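Local structure of CELL WALL surface anchor family protein (Streptococcus pneumoniae, 2WW8) at residues Lys261-Ser264 and Arg269-Leu272; Lys361-Ala366 and Ile382-Asp387; Ile369-Ala374 and Asp530-Phe535; Lys417-Asn420 and Ile424-Ser427; Asp517-Tyr522 and Gln557-Lys562. The protein serves as the adhesin of the pneumococcal pilus, probably attaching the bacterium to host tissue through an integrin-like, metal-binding domain. All coordinates share one frame; numbering follows the deposited sequence. Where two conformers were deposited one is given.

Contact 1 (Lys261-Ser264 and Arg269-Leu272); sequences KITS and RVAL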
# COMPACT_ATOMS: atom_id res chain seq x y z
N LYS A 261 23.94 -0.56 3.55
CA LYS A 261 24.42 0.73 3.04
C LYS A 261 25.44 0.51 1.92
O LYS A 261 25.34 1.15 0.88
CB LYS A 261 25.10 1.53 4.15
CG LYS A 261 24.12 2.07 5.18
CD LYS A 261 24.93 2.78 6.26
CE LYS A 261 24.29 2.56 7.65
NZ LYS A 261 23.08 3.35 7.61
N ILE A 262 26.40 -0.40 2.12
CA ILE A 262 27.39 -0.68 1.06
C ILE A 262 26.73 -1.17 -0.23
O ILE A 262 27.09 -0.71 -1.32
CB ILE A 262 28.41 -1.69 1.53
CG1 ILE A 262 29.34 -1.05 2.57
CG2 ILE A 262 29.26 -2.23 0.33
CD1 ILE A 262 30.02 -2.14 3.45
N THR A 263 25.71 -2.03 -0.11
CA THR A 263 25.22 -2.71 -1.28
C THR A 263 24.00 -2.00 -1.86
O THR A 263 23.44 -2.44 -2.83
CB THR A 263 24.86 -4.16 -0.97
OG1 THR A 263 23.78 -4.22 -0.01
CG2 THR A 263 26.07 -4.97 -0.52
N SER A 264 23.60 -0.87 -1.29
CA SER A 264 22.55 -0.07 -1.91
C SER A 264 23.05 0.47 -3.26
O SER A 264 22.25 0.72 -4.14
CB SER A 264 22.08 1.07 -0.97
OG SER A 264 23.18 1.95 -0.76
N ARG A 269 30.75 -4.55 -3.86
CA ARG A 269 30.67 -5.95 -3.54
C ARG A 269 31.12 -6.13 -2.09
O ARG A 269 31.94 -5.33 -1.62
CB ARG A 269 31.55 -6.79 -4.48
CG ARG A 269 30.98 -7.00 -5.89
CD ARG A 269 32.24 -7.11 -6.77
NE ARG A 269 32.70 -8.47 -6.92
CZ ARG A 269 33.96 -8.89 -7.01
NH1 ARG A 269 35.02 -8.12 -6.92
NH2 ARG A 269 34.17 -10.18 -7.19
N VAL A 270 30.60 -7.15 -1.39
CA VAL A 270 30.93 -7.41 0.02
C VAL A 270 31.18 -8.91 0.25
O VAL A 270 30.58 -9.78 -0.43
CB VAL A 270 29.76 -6.94 0.97
CG1 VAL A 270 29.72 -5.44 1.02
CG2 VAL A 270 28.40 -7.51 0.60
N ALA A 271 32.02 -9.20 1.23
CA ALA A 271 32.25 -10.55 1.73
C ALA A 271 32.31 -10.43 3.26
O ALA A 271 32.46 -9.33 3.77
CB ALA A 271 33.61 -11.03 1.20
N LEU A 272 32.26 -11.54 3.99
CA LEU A 272 32.07 -11.57 5.44
C LEU A 272 32.96 -12.69 5.97
O LEU A 272 32.92 -13.84 5.49
CB LEU A 272 30.59 -11.84 5.78
CG LEU A 272 30.34 -12.24 7.27
CD1 LEU A 272 30.63 -11.04 8.20
CD2 LEU A 272 28.87 -12.78 7.38
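Val270 touches Ile262 and Thr263 with its two methyl groups, near the end of the helix that precedes it in the chain. Its CG1 lies 3.3 Å from CG2 of Ile262. That is closer than carbons usually pack, but Val270 was deposited in two conformers, so any strain read from this pair is doubtful. CG2 of Ile262 stands opposite the backbone N across the CA-CB bond, and this short branch is the one nearest the valine. The longer branch joins less closely, with Ile262 CD1 at 4.1 Å from Val270 CG1. Beside it, CG2 of Thr263 meets CG2 of Val270 at 3.6 Å, the two side chains crossing at about a right angle. Helix 247-263 here hands over to strand 269-275, an outermost strand of the five-stranded parallel sheet in a domain of the von Willebrand factor A type. Ile331 and Leu334 of helix 328-337 and Phe583 extend this apolar cluster. The hydroxyl of Thr263 is not part of it, since OG1 hydrogen-bonds to the carbonyl of Ile259. The solvent side begins one residue on. Ser264 is exposed and folds back on its own turn, with OG donating to O of Lys261 at 2.8 Å from 28° outside the carbonyl plane. Arg269 points away from the helix, and its guanidinium forms a salt bridge with Asp226.

Contact 2 (Lys361-Ala366 and Ile382-Asp387); sequences KALMKA and IFHITD. With MG (magnesium ion), chain B.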
# COMPACT_ATOMS: atom_id res chain seq x y z
N LYS A 361 44.89 -14.59 11.60
CA LYS A 361 44.26 -15.49 10.65
C LYS A 361 43.08 -14.81 9.93
O LYS A 361 42.83 -15.02 8.73
CB LYS A 361 43.82 -16.78 11.39
CG LYS A 361 43.26 -17.91 10.47
CD LYS A 361 43.04 -19.25 11.26
CE LYS A 361 42.90 -20.42 10.23
NZ LYS A 361 42.72 -21.73 10.92
N ALA A 362 42.38 -13.97 10.67
CA ALA A 362 41.29 -13.22 10.11
C ALA A 362 41.80 -12.18 9.11
O ALA A 362 41.21 -12.03 8.06
CB ALA A 362 40.54 -12.49 11.24
N LEU A 363 42.83 -11.42 9.49
CA LEU A 363 43.44 -10.43 8.60
C LEU A 363 43.96 -11.16 7.35
O LEU A 363 43.81 -10.67 6.23
CB LEU A 363 44.58 -9.71 9.35
CG LEU A 363 44.15 -8.72 10.43
CD1 LEU A 363 45.38 -8.32 11.29
CD2 LEU A 363 43.42 -7.48 9.87
N MET A 364 44.58 -12.33 7.52
CA MET A 364 44.98 -13.14 6.38
C MET A 364 43.89 -13.52 5.40
O MET A 364 44.11 -13.44 4.19
CB MET A 364 45.78 -14.41 6.75
CG MET A 364 47.09 -14.09 7.40
SD MET A 364 47.79 -15.48 8.31
CE MET A 364 47.78 -16.81 7.03
N LYS A 365 42.73 -13.92 5.93
CA LYS A 365 41.58 -14.26 5.12
C LYS A 365 41.09 -13.00 4.38
O LYS A 365 40.80 -13.10 3.22
CB LYS A 365 40.47 -14.89 5.98
CG LYS A 365 39.31 -15.36 5.07
CD LYS A 365 39.82 -16.26 3.93
CE LYS A 365 39.88 -17.70 4.38
NZ LYS A 365 40.32 -18.54 3.24
N ALA A 366 41.01 -11.82 5.02
CA ALA A 366 40.61 -10.60 4.28
C ALA A 366 41.62 -10.28 3.16
O ALA A 366 41.24 -10.00 2.04
CB ALA A 366 40.51 -9.40 5.21
N ILE A 382 38.53 -2.91 4.32
CA ILE A 382 38.19 -3.84 5.40
C ILE A 382 37.59 -3.03 6.54
O ILE A 382 38.17 -1.98 6.94
CB ILE A 382 39.49 -4.57 5.89
CG1 ILE A 382 40.12 -5.35 4.69
CG2 ILE A 382 39.30 -5.39 7.16
CD1 ILE A 382 41.59 -5.71 4.96
N PHE A 383 36.41 -3.49 6.98
CA PHE A 383 35.83 -3.09 8.28
C PHE A 383 36.04 -4.26 9.28
O PHE A 383 35.55 -5.36 9.09
CB PHE A 383 34.32 -2.79 8.11
CG PHE A 383 34.01 -1.52 7.39
CD1 PHE A 383 33.93 -0.33 8.09
CD2 PHE A 383 33.77 -1.53 6.01
CE1 PHE A 383 33.62 0.86 7.40
CE2 PHE A 383 33.46 -0.37 5.34
CZ PHE A 383 33.37 0.83 6.02
N HIS A 384 36.76 -4.02 10.35
CA HIS A 384 37.05 -5.06 11.30
C HIS A 384 36.39 -4.66 12.64
O HIS A 384 36.70 -3.61 13.24
CB HIS A 384 38.54 -5.05 11.50
CG HIS A 384 39.02 -6.13 12.44
ND1 HIS A 384 40.34 -6.26 12.78
CD2 HIS A 384 38.38 -7.18 13.01
CE1 HIS A 384 40.48 -7.29 13.60
NE2 HIS A 384 39.31 -7.86 13.75
N ILE A 385 35.50 -5.53 13.10
CA ILE A 385 34.82 -5.30 14.36
C ILE A 385 35.40 -6.33 15.33
O ILE A 385 35.33 -7.56 15.10
CB ILE A 385 33.30 -5.50 14.22
CG1 ILE A 385 32.72 -4.42 13.31
CG2 ILE A 385 32.57 -5.53 15.61
CD1 ILE A 385 31.46 -4.94 12.56
N THR A 386 35.95 -5.85 16.44
CA THR A 386 36.49 -6.83 17.39
C THR A 386 36.27 -6.38 18.84
O THR A 386 36.14 -5.15 19.08
CB THR A 386 38.00 -7.05 17.08
OG1 THR A 386 38.61 -7.80 18.12
CG2 THR A 386 38.74 -5.76 16.86
N ASP A 387 36.29 -7.33 19.79
CA ASP A 387 36.22 -6.91 21.20
C ASP A 387 37.46 -7.38 21.97
O ASP A 387 37.43 -7.49 23.19
CB ASP A 387 34.93 -7.35 21.88
CG ASP A 387 34.99 -8.81 22.29
OD1 ASP A 387 35.82 -9.58 21.77
OD2 ASP A 387 34.13 -9.24 23.07
MG MG B . 36.85 -11.37 22.49
O HOH W 1 37.58 -10.12 24.00
O HOH W 2 37.74 -12.88 23.52
O HOH W 3 38.28 -11.05 21.01
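In this von Willebrand factor A-type domain, helix 359-373 packs on the central parallel sheet through Ala366 and Leu363, which meet Ile382 and His384 of strand 379-386. The same strand leads into Asp387 of the metal ion-dependent adhesion site. Ala366 CB rests 3.9 Å from Ile382 CD1. Ile382 CG1 lies nearly as close to that methyl, so it is the longer branch of the isoleucine that meets the alanine. One turn earlier on the helix, the end of Leu363 reaches in more loosely. Its CD2 approaches ND1 of His384 at 4.4 Å and meets the imidazole obliquely. Within the strand, Thr386 CG2 sits 3.8 Å above one face of that ring, toward its rim. NE2 of His384 is hydrogen-bonded to the hydroxyl of Tyr275, which should restrain the rotation of the ring. All four contact residues are buried, and their meeting is apolar apart from the ring nitrogen. Beyond the strand end the character changes. Asp387 OD1 binds the magnesium ion at 2.2 Å, with Ser234, Ser236 and three waters completing the six ligands. Chi1 of Asp387 is 80°, which sets its carboxylate between the backbone N and the carbonyl carbon. OD2 is paired with Arg247. One metal-bound water also donates a hydrogen bond to the backbone O of Asp387 at 2.8 Å.

Contact 3 (Ile369-Ala374 and Asp530-Phe535); sequences ILTQQA and DGYDVF. With CA (calcium ion), chain C.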
# COMPACT_ATOMS: atom_id res chain seq x y z
N ILE A 369 40.97 -12.83 0.23
CA ILE A 369 39.78 -12.48 -0.55
C ILE A 369 40.03 -11.27 -1.48
O ILE A 369 39.69 -11.33 -2.65
CB ILE A 369 38.56 -12.21 0.37
CG1 ILE A 369 38.19 -13.55 1.03
CG2 ILE A 369 37.40 -11.52 -0.41
CD1 ILE A 369 37.17 -13.35 2.10
N LEU A 370 40.56 -10.18 -0.94
CA LEU A 370 40.81 -8.97 -1.78
C LEU A 370 41.87 -9.24 -2.84
O LEU A 370 41.68 -8.90 -4.02
CB LEU A 370 41.21 -7.84 -0.86
CG LEU A 370 40.09 -7.29 0.01
CD1 LEU A 370 40.70 -6.40 1.06
CD2 LEU A 370 39.01 -6.51 -0.90
N THR A 371 42.95 -9.95 -2.47
CA THR A 371 43.97 -10.27 -3.45
C THR A 371 43.38 -11.11 -4.60
O THR A 371 43.64 -10.90 -5.79
CB THR A 371 45.22 -10.92 -2.75
OG1 THR A 371 45.81 -9.94 -1.87
CG2 THR A 371 46.27 -11.26 -3.83
N GLN A 372 42.60 -12.13 -4.23
CA GLN A 372 42.16 -13.10 -5.23
C GLN A 372 40.92 -12.64 -5.97
O GLN A 372 40.78 -12.95 -7.14
CB GLN A 372 41.86 -14.43 -4.57
CG GLN A 372 43.20 -15.05 -4.16
CD GLN A 372 42.95 -16.41 -3.60
OE1 GLN A 372 41.80 -16.86 -3.59
NE2 GLN A 372 43.99 -17.08 -3.13
N GLN A 373 40.05 -11.88 -5.29
CA GLN A 373 38.73 -11.61 -5.89
C GLN A 373 38.42 -10.14 -6.20
O GLN A 373 37.49 -9.91 -6.96
CB GLN A 373 37.64 -12.15 -4.99
CG GLN A 373 37.83 -13.66 -4.59
CD GLN A 373 36.71 -14.04 -3.61
OE1 GLN A 373 35.56 -13.65 -3.81
NE2 GLN A 373 37.02 -14.76 -2.58
N ALA A 374 39.14 -9.18 -5.65
CA ALA A 374 38.79 -7.78 -5.88
C ALA A 374 39.02 -7.39 -7.34
O ALA A 374 39.90 -7.93 -8.04
CB ALA A 374 39.63 -6.86 -4.97
N ASP A 530 49.52 -2.77 0.50
CA ASP A 530 48.45 -2.87 -0.48
C ASP A 530 47.51 -1.67 -0.63
O ASP A 530 46.75 -1.64 -1.59
CB ASP A 530 47.62 -4.10 -0.17
CG ASP A 530 48.49 -5.39 -0.21
OD1 ASP A 530 49.59 -5.41 -0.80
OD2 ASP A 530 48.04 -6.40 0.35
N GLY A 531 47.46 -0.72 0.29
CA GLY A 531 46.76 0.52 -0.07
C GLY A 531 45.28 0.37 0.29
O GLY A 531 44.48 1.20 -0.13
N TYR A 532 44.90 -0.67 1.02
CA TYR A 532 43.54 -0.85 1.51
C TYR A 532 43.14 0.26 2.47
O TYR A 532 43.99 0.78 3.20
CB TYR A 532 43.34 -2.17 2.20
CG TYR A 532 43.70 -3.45 1.50
CD1 TYR A 532 43.63 -3.59 0.11
CD2 TYR A 532 44.17 -4.54 2.26
CE1 TYR A 532 43.99 -4.81 -0.53
CE2 TYR A 532 44.52 -5.72 1.66
CZ TYR A 532 44.39 -5.87 0.28
OH TYR A 532 44.74 -7.06 -0.32
N ASP A 533 41.86 0.63 2.47
CA ASP A 533 41.31 1.31 3.65
C ASP A 533 40.97 0.22 4.69
O ASP A 533 40.16 -0.67 4.48
CB ASP A 533 40.06 2.14 3.33
CG ASP A 533 40.35 3.25 2.34
OD1 ASP A 533 40.83 4.30 2.81
OD2 ASP A 533 40.12 3.08 1.11
N VAL A 534 41.51 0.34 5.89
CA VAL A 534 41.24 -0.66 6.95
C VAL A 534 40.78 0.16 8.15
O VAL A 534 41.59 0.96 8.69
CB VAL A 534 42.53 -1.43 7.32
CG1 VAL A 534 42.19 -2.51 8.35
CG2 VAL A 534 43.14 -2.07 6.05
N PHE A 535 39.54 -0.10 8.56
CA PHE A 535 38.86 0.53 9.70
C PHE A 535 38.62 -0.53 10.80
O PHE A 535 38.22 -1.64 10.48
CB PHE A 535 37.48 0.99 9.24
CG PHE A 535 37.52 2.01 8.15
CD1 PHE A 535 38.01 3.29 8.41
CD2 PHE A 535 37.08 1.70 6.86
CE1 PHE A 535 38.05 4.30 7.41
CE2 PHE A 535 37.12 2.73 5.84
CZ PHE A 535 37.64 4.00 6.11
CA CA C . 48.74 -8.62 0.77
O HOH W 4 48.26 -9.29 -1.51
O HOH W 5 50.83 -7.66 -0.09
O HOH W 6 50.43 -10.29 0.88
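Leu370 lays its CD1 methyl over the ring of Tyr532, joining helix 359-373 to the loop that leads into strand 533-539 in the von Willebrand factor A-type domain. The methyl is 3.8 Å from the ring centroid and only 9° off the ring normal, a clear CH-pi contact. Leu370 CB lies near the phenol end, 3.7 Å from Tyr532 OH. The opposite face of the ring carries CB of Asp530, displaced toward the rim, so the aromatic plane is held between leucine and aspartate. The next shell is polar. Tyr532 OH is hydrogen-bonded to OD1 of Asp367, an atom that also binds the calcium ion. Thr371 OG1 is hydrogen-bonded to the backbone O of Asp367. A calcium-bound water donates a hydrogen bond to Thr371 OG1, with the water O 2.6 Å from OG1. Thr371 thus meets the metal through that water, while Asp367 of the same helix binds it directly. From the other segment, Asp530 binds the ion with OD2 at 2.4 Å. The backbone O of Asn526 is a further ligand. Between Asp530 and Tyr532, Gly531 adopts a positive phi of 89°, where a side chain would press on the preceding carbonyl. This turn lets Asp530 bind the ion while Tyr532 reaches the ligand Asp367. The second carboxylate oxygen, Asp530 OD1, accepts a hydrogen bond at 2.7 Å from another water on the calcium.

Contact 4 (Lys417-Asn420 and Ile424-Ser427); sequences KSPN and ILLS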
# COMPACT_ATOMS: atom_id res chain seq x y z
N LYS A 417 63.28 -7.94 4.29
CA LYS A 417 62.49 -8.36 3.12
C LYS A 417 61.14 -7.70 3.01
O LYS A 417 60.57 -7.78 1.94
CB LYS A 417 62.28 -9.89 3.15
CG LYS A 417 63.63 -10.65 3.10
CD LYS A 417 63.43 -12.09 3.61
CE LYS A 417 62.54 -12.86 2.68
NZ LYS A 417 62.62 -14.30 3.12
N SER A 418 60.61 -7.10 4.09
CA SER A 418 59.30 -6.49 4.07
C SER A 418 59.44 -5.21 3.28
O SER A 418 60.51 -4.60 3.30
CB SER A 418 58.72 -6.28 5.50
OG SER A 418 59.56 -5.37 6.22
N PRO A 419 58.38 -4.79 2.56
CA PRO A 419 58.40 -3.58 1.74
C PRO A 419 58.83 -2.32 2.50
O PRO A 419 59.52 -1.48 1.94
CB PRO A 419 56.93 -3.45 1.31
CG PRO A 419 56.46 -4.90 1.22
CD PRO A 419 57.09 -5.51 2.47
N ASN A 420 58.45 -2.17 3.77
CA ASN A 420 58.65 -0.90 4.50
C ASN A 420 59.67 -1.16 5.60
O ASN A 420 59.91 -0.35 6.47
CB ASN A 420 57.28 -0.39 5.01
CG ASN A 420 56.37 0.08 3.86
OD1 ASN A 420 56.84 0.67 2.86
ND2 ASN A 420 55.06 -0.17 3.98
N ILE A 424 57.07 -8.53 8.59
CA ILE A 424 57.50 -9.87 8.22
C ILE A 424 56.56 -10.39 7.12
O ILE A 424 55.37 -10.40 7.28
CB ILE A 424 57.52 -10.82 9.46
CG1 ILE A 424 58.51 -10.29 10.53
CG2 ILE A 424 57.93 -12.25 9.01
CD1 ILE A 424 58.38 -11.04 11.90
N LEU A 425 57.14 -10.85 6.02
CA LEU A 425 56.40 -11.48 4.93
C LEU A 425 55.71 -12.76 5.38
O LEU A 425 56.23 -13.50 6.22
CB LEU A 425 57.39 -11.83 3.83
CG LEU A 425 57.92 -10.63 3.05
CD1 LEU A 425 58.64 -11.19 1.86
CD2 LEU A 425 56.83 -9.70 2.56
N LEU A 426 54.56 -13.03 4.80
CA LEU A 426 53.82 -14.22 5.21
C LEU A 426 54.64 -15.52 5.06
O LEU A 426 54.52 -16.45 5.88
CB LEU A 426 52.49 -14.35 4.45
CG LEU A 426 51.48 -15.40 4.94
CD1 LEU A 426 51.13 -15.33 6.41
CD2 LEU A 426 50.22 -15.38 4.02
N SER A 427 55.53 -15.55 4.06
CA SER A 427 56.38 -16.73 3.86
C SER A 427 57.46 -16.92 4.97
O SER A 427 58.12 -17.96 5.07
CB SER A 427 56.96 -16.69 2.43
OG SER A 427 57.80 -15.56 2.38
O HOH W 7 60.19 -15.98 2.73
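Leu425 is the side chain that fills this contact, pointing toward Lys417, Ser418 and Pro419. From CB the chain runs out with CG anti to the carbonyl carbon (chi1 -72°), and this carries both methyls to the other segment. CG comes 4.0 Å from the backbone O of Lys417. CD1 meets the same oxygen and, at 4.1 Å, Lys417 CB. CD2 takes the other side of the fork and touches CD of Pro419 at 4.2 Å. All of these are loose van der Waals contacts. Lys417 extends past the leucine, bends at chi3, and ends in a salt bridge with Asp428. A water bridges the same NZ, at 3.0 Å, to OG of Ser427. Near the closed end of the loop, Ser418 CB faces the backbone N of Ile424, while its OG is hydrogen-bonded to O of Phe415 and N of Gly423. Both segments belong to the loop that follows helix 407-416. Ile424 turns inward onto Leu411 and Phe415 of that helix, and onto Trp521. Further along the same helix 516-526 as Trp521, the side-chain amide of Asn526 is hydrogen-bonded to O of Ile424 and N of Leu426, which fastens the loop to that helix.

Contact 5 (Asp517-Tyr522 and Gln557-Lys562); sequences DPTRWY and QSISSK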
# COMPACT_ATOMS: atom_id res chain seq x y z
N ASP A 517 52.86 -8.31 18.67
CA ASP A 517 54.01 -8.05 17.83
C ASP A 517 54.00 -8.86 16.52
O ASP A 517 54.17 -8.24 15.47
CB ASP A 517 55.37 -8.18 18.55
CG ASP A 517 55.58 -7.11 19.60
OD1 ASP A 517 55.05 -6.01 19.39
OD2 ASP A 517 56.27 -7.35 20.63
N PRO A 518 53.85 -10.19 16.58
CA PRO A 518 53.78 -10.88 15.33
C PRO A 518 52.59 -10.51 14.45
O PRO A 518 52.75 -10.50 13.21
CB PRO A 518 53.74 -12.37 15.71
CG PRO A 518 53.27 -12.36 17.14
CD PRO A 518 53.93 -11.14 17.71
N THR A 519 51.43 -10.24 15.07
CA THR A 519 50.27 -9.85 14.29
C THR A 519 50.53 -8.51 13.59
O THR A 519 50.22 -8.34 12.40
CB THR A 519 49.00 -9.83 15.15
OG1 THR A 519 48.88 -11.11 15.81
CG2 THR A 519 47.79 -9.48 14.25
N ARG A 520 51.12 -7.56 14.32
CA ARG A 520 51.45 -6.27 13.79
C ARG A 520 52.54 -6.33 12.71
O ARG A 520 52.42 -5.69 11.65
CB ARG A 520 51.89 -5.32 14.93
CG ARG A 520 52.42 -4.03 14.46
CD ARG A 520 52.66 -3.06 15.65
NE ARG A 520 53.63 -3.65 16.56
CZ ARG A 520 54.95 -3.50 16.45
NH1 ARG A 520 55.50 -2.81 15.46
NH2 ARG A 520 55.73 -4.07 17.35
N TRP A 521 53.59 -7.12 12.91
CA TRP A 521 54.57 -7.32 11.86
C TRP A 521 53.98 -7.99 10.62
O TRP A 521 54.39 -7.64 9.49
CB TRP A 521 55.76 -8.15 12.41
CG TRP A 521 56.49 -7.44 13.48
CD1 TRP A 521 56.68 -6.10 13.61
CD2 TRP A 521 57.24 -8.05 14.54
NE1 TRP A 521 57.47 -5.84 14.70
CE2 TRP A 521 57.79 -7.02 15.31
CE3 TRP A 521 57.43 -9.37 14.94
CZ2 TRP A 521 58.58 -7.27 16.44
CZ3 TRP A 521 58.20 -9.62 16.07
CH2 TRP A 521 58.75 -8.59 16.80
N TYR A 522 53.08 -8.95 10.85
CA TYR A 522 52.34 -9.60 9.78
C TYR A 522 51.60 -8.50 8.95
O TYR A 522 51.65 -8.44 7.71
CB TYR A 522 51.33 -10.66 10.23
CG TYR A 522 50.30 -10.85 9.10
CD1 TYR A 522 50.61 -11.53 7.91
CD2 TYR A 522 49.06 -10.24 9.18
CE1 TYR A 522 49.66 -11.62 6.88
CE2 TYR A 522 48.10 -10.30 8.15
CZ TYR A 522 48.44 -11.02 7.03
OH TYR A 522 47.54 -11.09 6.00
N GLN A 557 45.38 0.37 16.54
CA GLN A 557 45.79 1.40 15.57
C GLN A 557 46.76 0.84 14.50
O GLN A 557 46.64 1.21 13.32
CB GLN A 557 46.44 2.56 16.31
CG GLN A 557 45.40 3.45 17.04
CD GLN A 557 46.04 4.45 17.99
OE1 GLN A 557 47.22 4.35 18.30
NE2 GLN A 557 45.25 5.40 18.51
N SER A 558 47.68 -0.04 14.91
CA SER A 558 48.74 -0.54 14.02
C SER A 558 48.15 -1.60 13.10
O SER A 558 48.80 -1.93 12.12
CB SER A 558 49.87 -1.23 14.80
OG SER A 558 49.44 -2.53 15.23
N ILE A 559 46.97 -2.14 13.37
CA ILE A 559 46.35 -2.99 12.34
C ILE A 559 45.19 -2.29 11.66
O ILE A 559 44.27 -2.95 11.19
CB ILE A 559 45.95 -4.37 12.88
CG1 ILE A 559 44.92 -4.24 14.03
CG2 ILE A 559 47.22 -5.16 13.35
CD1 ILE A 559 44.02 -5.44 14.17
N SER A 560 45.23 -0.97 11.63
CA SER A 560 44.28 -0.17 10.85
C SER A 560 45.15 0.65 9.90
O SER A 560 46.34 0.82 10.16
CB SER A 560 43.56 0.85 11.77
OG SER A 560 42.91 0.17 12.83
N SER A 561 44.57 1.23 8.84
CA SER A 561 45.38 1.88 7.79
C SER A 561 45.95 3.24 8.22
O SER A 561 46.89 3.73 7.62
CB SER A 561 44.67 1.91 6.43
OG SER A 561 43.41 2.61 6.54
N LYS A 562 45.39 3.86 9.26
CA LYS A 562 46.03 4.99 9.96
C LYS A 562 45.46 5.03 11.39
O LYS A 562 44.44 4.40 11.63
CB LYS A 562 45.76 6.30 9.25
CG LYS A 562 44.33 6.67 9.25
CD LYS A 562 44.18 8.03 8.52
CE LYS A 562 42.92 7.87 7.70
NZ LYS A 562 42.50 9.21 7.27
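Helix 516-526 and the end of helix 549-558 come together where CA of Arg520 lies 6.2 Å from CA of Ile559. Both helices belong to the von Willebrand factor A-type domain, and strand 533-539 of its parallel sheet lies between them in the chain. Residues 517-522 are helical throughout. The other segment leaves its helix near Ser558, and Ser560 N bonds to Gln557 O at 3.1 Å as the chain turns away into the loop. The closest side-chain contact is between Arg520 and Ser558. Arg520 lies alongside Ser558 with its aliphatic part, bringing CD to 3.3 Å from the serine OG and 3.4 Å from the serine CB. This OG is hydrogen-bonded to the carbonyl of Phe555, one turn back on its own helix. On the buried side, Ile559 places CG2 between Thr519 and Arg520, 4.4 Å from both Thr519 CG2 and Arg520 CA. That side is looser, and the atoms that meet are carbons. The hydroxyl of Thr519 is bonded to His515 O. Past Ser558 the arginine bends at chi3 (60°), which returns the guanidinium toward its own helix. There it forms a salt bridge with Asp517, three residues earlier. The oxygen lies in the guanidinium plane, but the donor stands well above the carboxylate plane: Arg520 NH2 donates to Asp517 OD1 at 2.9 Å, with an angle of 161° at the hydrogen.

Contacts 1, 2, 3 and 5 lie in the core of the von Willebrand factor A-type domain, and contact 4 in a loop packed against its helix 516-526. Contacts 1, 2 and 3 reach the parallel sheet through strands 269-275, 379-386 and 533-539. Contacts 2 and 3 share helix 359-373, with centres about 11 Å apart, and their segments alternate along the chain. Phe383 packs on both Ile262 and Phe535. Contact 1 comes first, and Arg269 NH1 probably hydrogen-bonds to Gln373 O of contact 3. Contact 4 is nested in the long loop closed by contact 3. Contact 5 lies beside contacts 2, 3 and 4, with Tyr522 reaching Met364 and Leu426. Contact 2 holds the magnesium ligand Asp387, contact 3 the calcium ligand Asp530.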